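Local coordinates for programmed cell death 6-interacting protein (Homo sapiens, PDB 5WA1) that sorts cargo into multivesicular bodies and takes part in endocytosis, membrane repair and cytokinesis, its Bro1 domain binding the ESCRT-III CHMP4 proteins, at residues I211-A216 against A242-D247; A235-Q240 against A356-S361; V205-L210 against F249-Y254; I169-Y174 against Q217-L222. All coordinates share one frame; numbering follows the deposited sequence.

Interaction 1 of 4, residues I211-A216 against A242-D247; sequences IMLAQA and ADYFGD
A214 meets both Y244 and F245 and is central to this helix-to-helix contact. Its CB meets Y244 CB at 3.5 Å, and its CA lies obliquely to the tyrosine ring. With the helix axes 8.5 Å apart, the small alanine allows the backbones to come near, A214 CA and Y244 CA being separated by 5.0 Å. Beyond it, Q215 turns the aliphatic part of its chain to F245, CG lying 4.1 Å from ring atom CZ.

Two CH-pi contacts use the aromatic faces. The methyl of A214 stands over the centre of the F245 ring, CB 3.7 Å from the centroid and 11° off the ring normal. L213 lies over a face of Y244 but toward the rim, where CD2 comes within 3.6 Å of CE1; with CG anti to the backbone N (chi1 -167°), the chain heads for the ring.

The polar ends are held by other parts of the chain: Y244 OH bonds to T357 OG1 and Q215 OE1 accepts from I26 N. L266 and K269 of helix 262-287 also touch F245. The N-to-C directions differ by 159°, the antiparallel pairing of successive helices in the helical solenoid, related to TPR repeats, that forms the middle of the Bro1 domain.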
loop_
_atom_site.group_PDB
_atom_site.type_symbol
_atom_site.label_atom_id
_atom_site.label_comp_id
_atom_site.label_asym_id
_atom_site.label_seq_id
_atom_site.Cartn_x
_atom_site.Cartn_y
_atom_site.Cartn_z
ATOM N N ILE A 211 -1.369 -2.235 5.522
ATOM C CA ILE A 211 -2.510 -2.420 4.624
ATOM C C ILE A 211 -2.033 -2.667 3.193
ATOM O O ILE A 211 -2.544 -3.549 2.489
ATOM C CB ILE A 211 -3.451 -1.202 4.697
ATOM C CG1 ILE A 211 -4.112 -1.114 6.071
ATOM C CG2 ILE A 211 -4.487 -1.260 3.565
ATOM C CD1 ILE A 211 -4.871 0.193 6.309
ATOM N N MET A 212 -1.053 -1.880 2.737
ATOM C CA MET A 212 -0.540 -2.049 1.381
ATOM C C MET A 212 0.192 -3.368 1.230
ATOM O O MET A 212 0.130 -4.006 0.173
ATOM C CB MET A 212 0.397 -0.883 1.026
ATOM C CG MET A 212 -0.272 0.485 1.042
ATOM S SD MET A 212 -1.651 0.592 -0.124
ATOM C CE MET A 212 -2.863 1.521 0.816
ATOM N N LEU A 213 0.905 -3.792 2.272
ATOM C CA LEU A 213 1.554 -5.093 2.211
ATOM C C LEU A 213 0.526 -6.218 2.117
ATOM O O LEU A 213 0.710 -7.167 1.349
ATOM C CB LEU A 213 2.461 -5.287 3.422
ATOM C CG LEU A 213 3.432 -6.465 3.314
ATOM C CD1 LEU A 213 4.543 -6.152 2.323
ATOM C CD2 LEU A 213 4.001 -6.806 4.680
ATOM N N ALA A 214 -0.568 -6.123 2.889
ATOM C CA ALA A 214 -1.643 -7.114 2.798
ATOM C C ALA A 214 -2.232 -7.163 1.399
ATOM O O ALA A 214 -2.540 -8.240 0.880
ATOM C CB ALA A 214 -2.751 -6.792 3.805
ATOM N N GLN A 215 -2.417 -5.997 0.776
ATOM C CA GLN A 215 -3.037 -5.987 -0.534
ATOM C C GLN A 215 -2.084 -6.522 -1.587
ATOM O O GLN A 215 -2.527 -7.186 -2.531
ATOM C CB GLN A 215 -3.551 -4.579 -0.852
ATOM C CG GLN A 215 -4.724 -4.274 0.084
ATOM C CD GLN A 215 -5.455 -2.957 -0.149
ATOM O OE1 GLN A 215 -6.645 -2.866 0.144
ATOM N NE2 GLN A 215 -4.751 -1.929 -0.635
ATOM N N ALA A 216 -0.778 -6.294 -1.414
ATOM C CA ALA A 216 0.197 -6.928 -2.296
ATOM C C ALA A 216 0.119 -8.449 -2.194
ATOM O O ALA A 216 0.117 -9.145 -3.215
ATOM C CB ALA A 216 1.608 -6.437 -1.963
ATOM N N ALA A 242 -4.376 -13.404 5.200
ATOM C CA ALA A 242 -5.239 -13.285 6.367
ATOM C C ALA A 242 -4.475 -12.725 7.553
ATOM O O ALA A 242 -4.981 -11.854 8.269
ATOM C CB ALA A 242 -5.852 -14.659 6.710
ATOM N N ASP A 243 -3.242 -13.200 7.770
ATOM C CA ASP A 243 -2.423 -12.674 8.859
ATOM C C ASP A 243 -2.162 -11.178 8.695
ATOM O O ASP A 243 -2.212 -10.423 9.676
ATOM C CB ASP A 243 -1.093 -13.423 8.934
ATOM C CG ASP A 243 -1.138 -14.584 9.890
ATOM O OD1 ASP A 243 -2.256 -15.038 10.219
ATOM O OD2 ASP A 243 -0.057 -15.037 10.314
ATOM N N TYR A 244 -1.876 -10.733 7.465
ATOM C CA TYR A 244 -1.595 -9.310 7.243
ATOM C C TYR A 244 -2.837 -8.460 7.457
ATOM O O TYR A 244 -2.769 -7.398 8.082
ATOM C CB TYR A 244 -1.073 -9.080 5.820
ATOM C CG TYR A 244 0.322 -9.550 5.546
ATOM C CD1 TYR A 244 1.335 -9.399 6.490
ATOM C CD2 TYR A 244 0.637 -10.116 4.316
ATOM C CE1 TYR A 244 2.632 -9.814 6.213
ATOM C CE2 TYR A 244 1.926 -10.537 4.035
ATOM C CZ TYR A 244 2.915 -10.383 4.977
ATOM O OH TYR A 244 4.193 -10.799 4.679
ATOM N N PHE A 245 -3.972 -8.874 6.880
ATOM C CA PHE A 245 -5.210 -8.130 7.102
ATOM C C PHE A 245 -5.597 -8.119 8.570
ATOM O O PHE A 245 -6.093 -7.103 9.081
ATOM C CB PHE A 245 -6.347 -8.710 6.263
ATOM C CG PHE A 245 -6.281 -8.307 4.819
ATOM C CD1 PHE A 245 -6.419 -6.979 4.452
ATOM C CD2 PHE A 245 -6.075 -9.249 3.833
ATOM C CE1 PHE A 245 -6.347 -6.603 3.113
ATOM C CE2 PHE A 245 -6.021 -8.893 2.506
ATOM C CZ PHE A 245 -6.152 -7.558 2.139
ATOM N N GLY A 246 -5.379 -9.238 9.267
ATOM C CA GLY A 246 -5.716 -9.294 10.683
ATOM C C GLY A 246 -4.877 -8.345 11.516
ATOM O O GLY A 246 -5.396 -7.617 12.367
ATOM N N ASP A 247 -3.562 -8.344 11.278
ATOM C CA ASP A 247 -2.678 -7.408 11.966
ATOM C C ASP A 247 -3.078 -5.966 11.679
ATOM O O ASP A 247 -3.071 -5.122 12.580
ATOM C CB ASP A 247 -1.224 -7.646 11.545
ATOM C CG ASP A 247 -0.621 -8.900 12.161
ATOM O OD1 ASP A 247 -1.233 -9.479 13.082
ATOM O OD2 ASP A 247 0.479 -9.298 11.730
#

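Interaction 2 of 4, residues A235-Q240 against A356-S361; sequences AKLANQ and ATLVKS
A356, L237 and Q240 carry the contact between helix 231-252 and an irregular segment after helix 319-340 that runs over the helical core of the Bro1 domain, beside the bound peptide. A356 has the greatest buried area of the three. A356 N donates to K236 O (3.1 Å, N-H...O angle 160°), from above the carbonyl plane. The helical donor Q240 N reaches the same oxygen from the opposite face, and this carbonyl thus serves both its own helix and the incoming chain. A356 CB rests against K236 CB, while the lysine chain runs on, extended, away from the contact.

Q240 packs against the carbonyl of A356, its CB 3.4 Å from A356 O. Its CG is anti to the backbone N (chi1 178°), and the chain bends at chi2 (61°), running side by side with T357 and pointing the same way; Q240 CG is 3.9 Å from T357 CA. The carbonyl oxygen of A356 is bonded by Q217 NE2 of helix 202-226, whose OE1 takes the N-H of L358.

Side chains of L237, A356 and L358 all pack on apolar side chains of the peptide, so the contact forms part of its binding surface. L237 CD2 spans the two other residues, 4.1 Å from A356 CB and in a tight approach of 3.5 Å to L358 CD2.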
loop_
_atom_site.group_PDB
_atom_site.type_symbol
_atom_site.label_atom_id
_atom_site.label_comp_id
_atom_site.label_asym_id
_atom_site.label_seq_id
_atom_site.Cartn_x
_atom_site.Cartn_y
_atom_site.Cartn_z
ATOM N N ALA A 235 -3.605 -21.982 -0.722
ATOM C CA ALA A 235 -4.066 -21.909 0.661
ATOM C C ALA A 235 -3.052 -21.190 1.544
ATOM O O ALA A 235 -3.430 -20.380 2.397
ATOM C CB ALA A 235 -4.361 -23.320 1.197
ATOM N N LYS A 236 -1.761 -21.468 1.353
ATOM C CA LYS A 236 -0.726 -20.792 2.130
ATOM C C LYS A 236 -0.606 -19.306 1.778
ATOM O O LYS A 236 -0.294 -18.493 2.658
ATOM C CB LYS A 236 0.616 -21.496 1.919
ATOM C CG LYS A 236 0.654 -22.904 2.491
ATOM C CD LYS A 236 2.003 -23.560 2.266
ATOM C CE LYS A 236 2.005 -24.982 2.786
ATOM N NZ LYS A 236 3.279 -25.688 2.487
ATOM N N LEU A 237 -0.831 -18.931 0.517
ATOM C CA LEU A 237 -0.833 -17.503 0.171
ATOM C C LEU A 237 -2.026 -16.788 0.796
ATOM O O LEU A 237 -1.890 -15.679 1.329
ATOM C CB LEU A 237 -0.860 -17.333 -1.344
ATOM C CG LEU A 237 0.349 -17.854 -2.136
ATOM C CD1 LEU A 237 0.072 -17.794 -3.619
ATOM C CD2 LEU A 237 1.576 -17.035 -1.816
ATOM N N ALA A 238 -3.207 -17.412 0.737
ATOM C CA ALA A 238 -4.386 -16.837 1.373
ATOM C C ALA A 238 -4.210 -16.736 2.878
ATOM O O ALA A 238 -4.586 -15.729 3.490
ATOM C CB ALA A 238 -5.631 -17.673 1.039
ATOM N N ASN A 239 -3.655 -17.778 3.498
ATOM C CA ASN A 239 -3.497 -17.763 4.948
ATOM C C ASN A 239 -2.570 -16.631 5.374
ATOM O O ASN A 239 -2.813 -15.951 6.382
ATOM C CB ASN A 239 -2.960 -19.110 5.423
ATOM C CG ASN A 239 -3.266 -19.376 6.882
ATOM O OD1 ASN A 239 -4.272 -18.904 7.415
ATOM N ND2 ASN A 239 -2.391 -20.117 7.541
ATOM N N GLN A 240 -1.505 -16.407 4.608
ATOM C CA GLN A 240 -0.597 -15.309 4.918
ATOM C C GLN A 240 -1.278 -13.956 4.739
ATOM O O GLN A 240 -1.056 -13.036 5.535
ATOM C CB GLN A 240 0.652 -15.400 4.041
ATOM C CG GLN A 240 1.618 -14.245 4.275
ATOM C CD GLN A 240 2.117 -14.199 5.698
ATOM O OE1 GLN A 240 2.758 -15.136 6.166
ATOM N NE2 GLN A 240 1.824 -13.107 6.398
ATOM N N ALA A 356 2.770 -18.625 3.286
ATOM C CA ALA A 356 3.805 -18.268 2.320
ATOM C C ALA A 356 3.696 -16.788 1.983
ATOM O O ALA A 356 2.680 -16.349 1.432
ATOM C CB ALA A 356 3.690 -19.113 1.050
ATOM N N THR A 357 4.739 -16.022 2.296
ATOM C CA THR A 357 4.759 -14.590 2.027
ATOM C C THR A 357 5.572 -14.331 0.762
ATOM O O THR A 357 6.736 -14.730 0.672
ATOM C CB THR A 357 5.324 -13.807 3.217
ATOM O OG1 THR A 357 5.643 -12.467 2.809
ATOM C CG2 THR A 357 6.566 -14.479 3.783
ATOM N N LEU A 358 4.941 -13.692 -0.219
ATOM C CA LEU A 358 5.564 -13.339 -1.487
ATOM C C LEU A 358 5.893 -11.860 -1.600
ATOM O O LEU A 358 6.358 -11.419 -2.657
ATOM C CB LEU A 358 4.641 -13.735 -2.649
ATOM C CG LEU A 358 4.835 -15.134 -3.244
ATOM C CD1 LEU A 358 6.091 -15.151 -4.086
ATOM C CD2 LEU A 358 4.922 -16.186 -2.160
ATOM N N VAL A 359 5.667 -11.078 -0.549
ATOM C CA VAL A 359 5.743 -9.626 -0.651
ATOM C C VAL A 359 6.717 -9.077 0.377
ATOM O O VAL A 359 6.967 -9.688 1.423
ATOM C CB VAL A 359 4.350 -8.987 -0.485
ATOM C CG1 VAL A 359 3.448 -9.420 -1.630
ATOM C CG2 VAL A 359 3.740 -9.387 0.852
ATOM N N LYS A 360 7.273 -7.908 0.060
ATOM C CA LYS A 360 8.203 -7.197 0.921
ATOM C C LYS A 360 7.939 -5.707 0.761
ATOM O O LYS A 360 7.603 -5.249 -0.334
ATOM C CB LYS A 360 9.658 -7.538 0.554
ATOM C CG LYS A 360 10.717 -6.852 1.403
ATOM C CD LYS A 360 10.701 -7.357 2.840
ATOM C CE LYS A 360 11.571 -6.491 3.744
ATOM N NZ LYS A 360 11.494 -6.916 5.169
ATOM N N SER A 361 8.054 -4.955 1.857
ATOM C CA SER A 361 7.994 -3.501 1.766
ATOM C C SER A 361 9.231 -3.005 1.023
ATOM O O SER A 361 10.357 -3.233 1.473
ATOM C CB SER A 361 7.914 -2.874 3.158
ATOM O OG SER A 361 6.740 -3.291 3.847
#

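Interaction 3 of 4, residues V205-L210 against F249-Y254; sequences VGTLSL and FKQCQY
T207 and Q251 mark the closest backbone approach, their CA atoms 6.6 Å apart, where helix 202-226, near its N-terminal end, meets the C-terminal part of helix 231-252. A hydrogen bond joins their side chains: T207 OG1 donates to Q251 OE1 at 2.8 Å. The hydroxyl lies in the plane of the amide carbonyl, on a lone pair, with a C=O...donor angle of 141°. Q251 CG is anti to the carbonyl carbon (chi1 -62°) and the chain beyond it is extended, which carries the amide past the threonine side chain, the two sliding by each other in opposite directions.

A water forms a second bridge. It donates to T207 OG1 and also to Q251 O, 3.2 Å away, linking the hydroxyl to the backbone of the very residue whose side chain it grips. D203 O also lies within hydrogen-bonding reach of T207 OG1, where it would compete with Q251 OE1 for the one proton.

Apolar groups flank the polar pair. T207 CG2 packs on C252 SG at 3.8 Å, and C252 also touches F263 and L266 of helix 262-287. L210 crosses the Q251 side chain, its CD2 3.5 Å from NE2. A side-chain hydrogen bond between the two helices thus ties a buried threonine to an exposed glutamine, in the antiparallel pairing of helices 202-226 and 231-252 within the region mapped for interaction with the CHMP4 proteins.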
loop_
_atom_site.group_PDB
_atom_site.type_symbol
_atom_site.label_atom_id
_atom_site.label_comp_id
_atom_site.label_asym_id
_atom_site.label_seq_id
_atom_site.Cartn_x
_atom_site.Cartn_y
_atom_site.Cartn_z
ATOM N N VAL A 205 1.131 5.903 9.380
ATOM C CA VAL A 205 1.796 5.401 8.179
ATOM C C VAL A 205 2.288 3.977 8.390
ATOM O O VAL A 205 2.403 3.210 7.429
ATOM C CB VAL A 205 2.940 6.332 7.731
ATOM C CG1 VAL A 205 2.373 7.573 7.033
ATOM C CG2 VAL A 205 3.831 6.725 8.903
ATOM N N GLY A 206 2.570 3.585 9.632
ATOM C CA GLY A 206 2.831 2.181 9.899
ATOM C C GLY A 206 1.638 1.302 9.570
ATOM O O GLY A 206 1.790 0.211 9.010
ATOM N N THR A 207 0.430 1.764 9.903
ATOM C CA THR A 207 -0.753 0.971 9.576
ATOM C C THR A 207 -1.004 0.957 8.072
ATOM O O THR A 207 -1.315 -0.089 7.499
ATOM C CB THR A 207 -1.981 1.493 10.328
ATOM O OG1 THR A 207 -1.793 1.298 11.733
ATOM C CG2 THR A 207 -3.243 0.745 9.895
ATOM N N LEU A 208 -0.868 2.111 7.416
ATOM C CA LEU A 208 -0.989 2.146 5.962
ATOM C C LEU A 208 0.030 1.225 5.303
ATOM O O LEU A 208 -0.273 0.582 4.293
ATOM C CB LEU A 208 -0.805 3.579 5.447
ATOM C CG LEU A 208 -1.894 4.569 5.871
ATOM C CD1 LEU A 208 -1.512 5.987 5.452
ATOM C CD2 LEU A 208 -3.220 4.168 5.256
ATOM N N SER A 209 1.251 1.174 5.837
ATOM C CA SER A 209 2.254 0.286 5.261
ATOM C C SER A 209 1.795 -1.166 5.320
ATOM O O SER A 209 1.952 -1.923 4.353
ATOM C CB SER A 209 3.580 0.455 5.999
ATOM O OG SER A 209 4.553 -0.448 5.514
ATOM N N LEU A 210 1.223 -1.574 6.448
ATOM C CA LEU A 210 0.733 -2.947 6.570
ATOM C C LEU A 210 -0.464 -3.207 5.662
ATOM O O LEU A 210 -0.582 -4.296 5.079
ATOM C CB LEU A 210 0.392 -3.227 8.027
ATOM C CG LEU A 210 -0.116 -4.627 8.346
ATOM C CD1 LEU A 210 0.799 -5.693 7.750
ATOM C CD2 LEU A 210 -0.210 -4.757 9.853
ATOM N N PHE A 249 -6.147 -4.722 10.775
ATOM C CA PHE A 249 -7.390 -4.287 11.405
ATOM C C PHE A 249 -7.226 -4.168 12.918
ATOM O O PHE A 249 -7.835 -3.290 13.538
ATOM C CB PHE A 249 -8.549 -5.209 10.982
ATOM C CG PHE A 249 -8.954 -6.238 11.997
ATOM C CD1 PHE A 249 -9.821 -5.921 13.027
ATOM C CD2 PHE A 249 -8.533 -7.554 11.866
ATOM C CE1 PHE A 249 -10.213 -6.874 13.952
ATOM C CE2 PHE A 249 -8.927 -8.529 12.784
ATOM C CZ PHE A 249 -9.767 -8.187 13.827
ATOM N N LYS A 250 -6.355 -4.982 13.519
ATOM C CA LYS A 250 -6.100 -4.837 14.947
ATOM C C LYS A 250 -5.445 -3.500 15.273
ATOM O O LYS A 250 -5.680 -2.950 16.352
ATOM C CB LYS A 250 -5.246 -6.000 15.457
ATOM C CG LYS A 250 -6.011 -7.309 15.561
ATOM C CD LYS A 250 -5.107 -8.486 15.903
ATOM C CE LYS A 250 -5.887 -9.808 15.927
ATOM N NZ LYS A 250 -6.451 -10.216 14.592
ATOM N N GLN A 251 -4.634 -2.947 14.363
ATOM C CA GLN A 251 -4.079 -1.615 14.605
ATOM C C GLN A 251 -5.118 -0.514 14.428
ATOM O O GLN A 251 -4.908 0.599 14.909
ATOM C CB GLN A 251 -2.888 -1.351 13.677
ATOM C CG GLN A 251 -1.734 -2.313 13.888
ATOM C CD GLN A 251 -0.632 -2.125 12.878
ATOM O OE1 GLN A 251 -0.655 -1.186 12.086
ATOM N NE2 GLN A 251 0.345 -3.025 12.893
ATOM N N CYS A 252 -6.226 -0.801 13.749
ATOM C CA CYS A 252 -7.314 0.152 13.577
ATOM C C CYS A 252 -8.399 0.019 14.626
ATOM O O CYS A 252 -9.291 0.874 14.669
ATOM C CB CYS A 252 -7.976 -0.027 12.212
ATOM S SG CYS A 252 -6.885 0.242 10.880
ATOM N N GLN A 253 -8.329 -1.016 15.466
ATOM C CA GLN A 253 -9.450 -1.365 16.333
ATOM C C GLN A 253 -9.882 -0.195 17.201
ATOM O O GLN A 253 -11.082 0.044 17.384
ATOM C CB GLN A 253 -9.076 -2.558 17.211
ATOM C CG GLN A 253 -9.718 -3.851 16.815
ATOM C CD GLN A 253 -9.434 -4.927 17.830
ATOM O OE1 GLN A 253 -8.569 -4.759 18.695
ATOM N NE2 GLN A 253 -10.162 -6.033 17.747
ATOM N N TYR A 254 -8.921 0.542 17.753
ATOM C CA TYR A 254 -9.216 1.591 18.714
ATOM C C TYR A 254 -8.882 2.978 18.175
ATOM O O TYR A 254 -8.835 3.933 18.950
ATOM C CB TYR A 254 -8.464 1.321 20.020
ATOM C CG TYR A 254 -8.785 -0.031 20.635
ATOM C CD1 TYR A 254 -9.957 -0.228 21.349
ATOM C CD2 TYR A 254 -7.921 -1.108 20.483
ATOM C CE1 TYR A 254 -10.259 -1.465 21.910
ATOM C CE2 TYR A 254 -8.216 -2.351 21.035
ATOM C CZ TYR A 254 -9.387 -2.519 21.753
ATOM O OH TYR A 254 -9.686 -3.744 22.311
HETATM O O HOH W 1 -3.762 3.110 13.213
#

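Interaction 4 of 4, residues I169-Y174 against Q217-L222; sequences IAAKHY and QEVFFL
A170, the first residue of its segment to touch the facing helix, places CB 4.0 Å from V219 CG2. The next residue, A171, has the largest share of the contact on this helix. Its CB lies between two side chains, meeting V219 CG1 and, at 3.9 Å, F220 CE2; the methyl is oblique to the phenylalanine ring. V219 CG1 is anti to the backbone N (chi1 170°), which sends one methyl to A171 and leaves CG2 for A170 and Y174.

Helices 164-191 and 202-226 are here antiparallel neighbours in the TPR-like solenoid of the Bro1 domain, their axes 8.9 Å apart and their directions differing by 162°. Small alanines on one side and a branched valine on the other fill the interface with apolar groups. The bound peptide also touches this interface: A171 packs on an aromatic side chain of the peptide, and F220 meets an aromatic peptide side chain edge-to-face.

Further along, Y174 comes to V219 at about a right angle, presenting the edge of its ring, with CD2 and CE2 both near CG2 (CE2 at 3.9 Å). The same tyrosine also touches M212, Q215 and A216, earlier on helix 202-226, and A156 and A157 of helix 137-157.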
loop_
_atom_site.group_PDB
_atom_site.type_symbol
_atom_site.label_atom_id
_atom_site.label_comp_id
_atom_site.label_asym_id
_atom_site.label_seq_id
_atom_site.Cartn_x
_atom_site.Cartn_y
_atom_site.Cartn_z
ATOM N N ILE A 169 1.310 -4.909 -12.122
ATOM C CA ILE A 169 1.368 -3.491 -11.762
ATOM C C ILE A 169 0.900 -3.287 -10.323
ATOM O O ILE A 169 1.538 -2.576 -9.536
ATOM C CB ILE A 169 0.536 -2.650 -12.748
ATOM C CG1 ILE A 169 1.198 -2.636 -14.125
ATOM C CG2 ILE A 169 0.329 -1.230 -12.200
ATOM C CD1 ILE A 169 0.372 -1.972 -15.220
ATOM N N ALA A 170 -0.226 -3.908 -9.959
ATOM C CA ALA A 170 -0.749 -3.745 -8.607
ATOM C C ALA A 170 0.210 -4.313 -7.569
ATOM O O ALA A 170 0.434 -3.696 -6.521
ATOM C CB ALA A 170 -2.123 -4.412 -8.486
ATOM N N ALA A 171 0.786 -5.486 -7.838
ATOM C CA ALA A 171 1.717 -6.084 -6.886
ATOM C C ALA A 171 2.924 -5.182 -6.662
ATOM O O ALA A 171 3.356 -4.981 -5.521
ATOM C CB ALA A 171 2.169 -7.458 -7.380
ATOM N N LYS A 172 3.471 -4.630 -7.745
ATOM C CA LYS A 172 4.627 -3.744 -7.638
ATOM C C LYS A 172 4.274 -2.451 -6.913
ATOM O O LYS A 172 5.028 -1.994 -6.046
ATOM C CB LYS A 172 5.185 -3.461 -9.038
ATOM C CG LYS A 172 6.521 -2.725 -9.068
ATOM C CD LYS A 172 7.187 -2.862 -10.447
ATOM C CE LYS A 172 7.184 -4.325 -10.909
ATOM N NZ LYS A 172 7.655 -4.498 -12.316
ATOM N N HIS A 173 3.116 -1.860 -7.222
ATOM C CA HIS A 173 2.776 -0.567 -6.630
ATOM C C HIS A 173 2.370 -0.681 -5.159
ATOM O O HIS A 173 2.679 0.222 -4.365
ATOM C CB HIS A 173 1.677 0.099 -7.458
ATOM C CG HIS A 173 2.187 0.760 -8.708
ATOM N ND1 HIS A 173 2.924 0.086 -9.659
ATOM C CD2 HIS A 173 2.076 2.033 -9.154
ATOM C CE1 HIS A 173 3.235 0.914 -10.640
ATOM N NE2 HIS A 173 2.734 2.101 -10.358
ATOM N N TYR A 174 1.692 -1.768 -4.769
ATOM C CA TYR A 174 1.367 -1.971 -3.356
ATOM C C TYR A 174 2.622 -2.170 -2.522
ATOM O O TYR A 174 2.717 -1.655 -1.404
ATOM C CB TYR A 174 0.431 -3.170 -3.180
ATOM C CG TYR A 174 -1.006 -2.897 -3.542
ATOM C CD1 TYR A 174 -1.653 -1.744 -3.104
ATOM C CD2 TYR A 174 -1.731 -3.814 -4.307
ATOM C CE1 TYR A 174 -2.982 -1.499 -3.439
ATOM C CE2 TYR A 174 -3.047 -3.575 -4.645
ATOM C CZ TYR A 174 -3.663 -2.413 -4.211
ATOM O OH TYR A 174 -4.976 -2.169 -4.544
ATOM N N GLN A 217 0.053 -8.983 -0.967
ATOM C CA GLN A 217 -0.077 -10.432 -0.789
ATOM C C GLN A 217 -1.378 -10.947 -1.400
ATOM O O GLN A 217 -1.404 -12.024 -2.012
ATOM C CB GLN A 217 0.007 -10.792 0.697
ATOM C CG GLN A 217 -0.167 -12.292 1.027
ATOM C CD GLN A 217 1.045 -13.144 0.635
ATOM O OE1 GLN A 217 2.137 -12.627 0.414
ATOM N NE2 GLN A 217 0.847 -14.466 0.555
ATOM N N GLU A 218 -2.462 -10.183 -1.269
ATOM C CA GLU A 218 -3.719 -10.592 -1.885
ATOM C C GLU A 218 -3.596 -10.684 -3.399
ATOM O O GLU A 218 -4.188 -11.573 -4.026
ATOM C CB GLU A 218 -4.833 -9.615 -1.506
ATOM C CG GLU A 218 -6.187 -9.977 -2.117
ATOM C CD GLU A 218 -7.264 -8.957 -1.782
ATOM O OE1 GLU A 218 -6.952 -7.983 -1.075
ATOM O OE2 GLU A 218 -8.418 -9.127 -2.223
ATOM N N VAL A 219 -2.852 -9.757 -4.011
ATOM C CA VAL A 219 -2.657 -9.800 -5.453
ATOM C C VAL A 219 -1.917 -11.071 -5.849
ATOM O O VAL A 219 -2.218 -11.684 -6.878
ATOM C CB VAL A 219 -1.910 -8.535 -5.936
ATOM C CG1 VAL A 219 -1.485 -8.696 -7.387
ATOM C CG2 VAL A 219 -2.796 -7.308 -5.789
ATOM N N PHE A 220 -0.930 -11.485 -5.049
ATOM C CA PHE A 220 -0.247 -12.739 -5.354
ATOM C C PHE A 220 -1.184 -13.933 -5.223
ATOM O O PHE A 220 -1.055 -14.903 -5.977
ATOM C CB PHE A 220 0.971 -12.918 -4.451
ATOM C CG PHE A 220 2.204 -12.253 -4.985
ATOM C CD1 PHE A 220 3.046 -12.927 -5.851
ATOM C CD2 PHE A 220 2.503 -10.947 -4.645
ATOM C CE1 PHE A 220 4.175 -12.317 -6.361
ATOM C CE2 PHE A 220 3.639 -10.325 -5.147
ATOM C CZ PHE A 220 4.477 -11.015 -6.010
ATOM N N PHE A 221 -2.129 -13.874 -4.284
ATOM C CA PHE A 221 -3.140 -14.923 -4.193
ATOM C C PHE A 221 -4.008 -14.939 -5.447
ATOM O O PHE A 221 -4.289 -16.005 -6.008
ATOM C CB PHE A 221 -3.979 -14.718 -2.921
ATOM C CG PHE A 221 -5.329 -15.374 -2.965
ATOM C CD1 PHE A 221 -5.474 -16.717 -2.650
ATOM C CD2 PHE A 221 -6.454 -14.649 -3.328
ATOM C CE1 PHE A 221 -6.725 -17.325 -2.704
ATOM C CE2 PHE A 221 -7.699 -15.246 -3.389
ATOM C CZ PHE A 221 -7.835 -16.593 -3.077
ATOM N N LEU A 222 -4.423 -13.758 -5.918
ATOM C CA LEU A 222 -5.223 -13.688 -7.140
ATOM C C LEU A 222 -4.431 -14.177 -8.346
ATOM O O LEU A 222 -4.976 -14.848 -9.236
ATOM C CB LEU A 222 -5.719 -12.258 -7.360
ATOM C CG LEU A 222 -6.718 -11.762 -6.308
ATOM C CD1 LEU A 222 -7.019 -10.291 -6.521
ATOM C CD2 LEU A 222 -8.000 -12.580 -6.366
#

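Overall arrangement
Helix 202-226 links interactions 3, 1 and 4, which follow one another along it; it pairs with helix 231-252 in the first two and helix 164-191 in the last. Interaction 1 has its centre about 10 Å from that of interaction 3 and about 11 Å from that of interaction 4, whereas 3 and 4 lie about 19 Å apart and do not touch. Interaction 2 brings back a segment from more than 100 residues later; its centre is about 9 Å from interaction 1 and 10 Å from interaction 4. Q217 and Y244 bond to this late segment, tying it to both helices. Interactions 2 and 4 both reach the bound peptide.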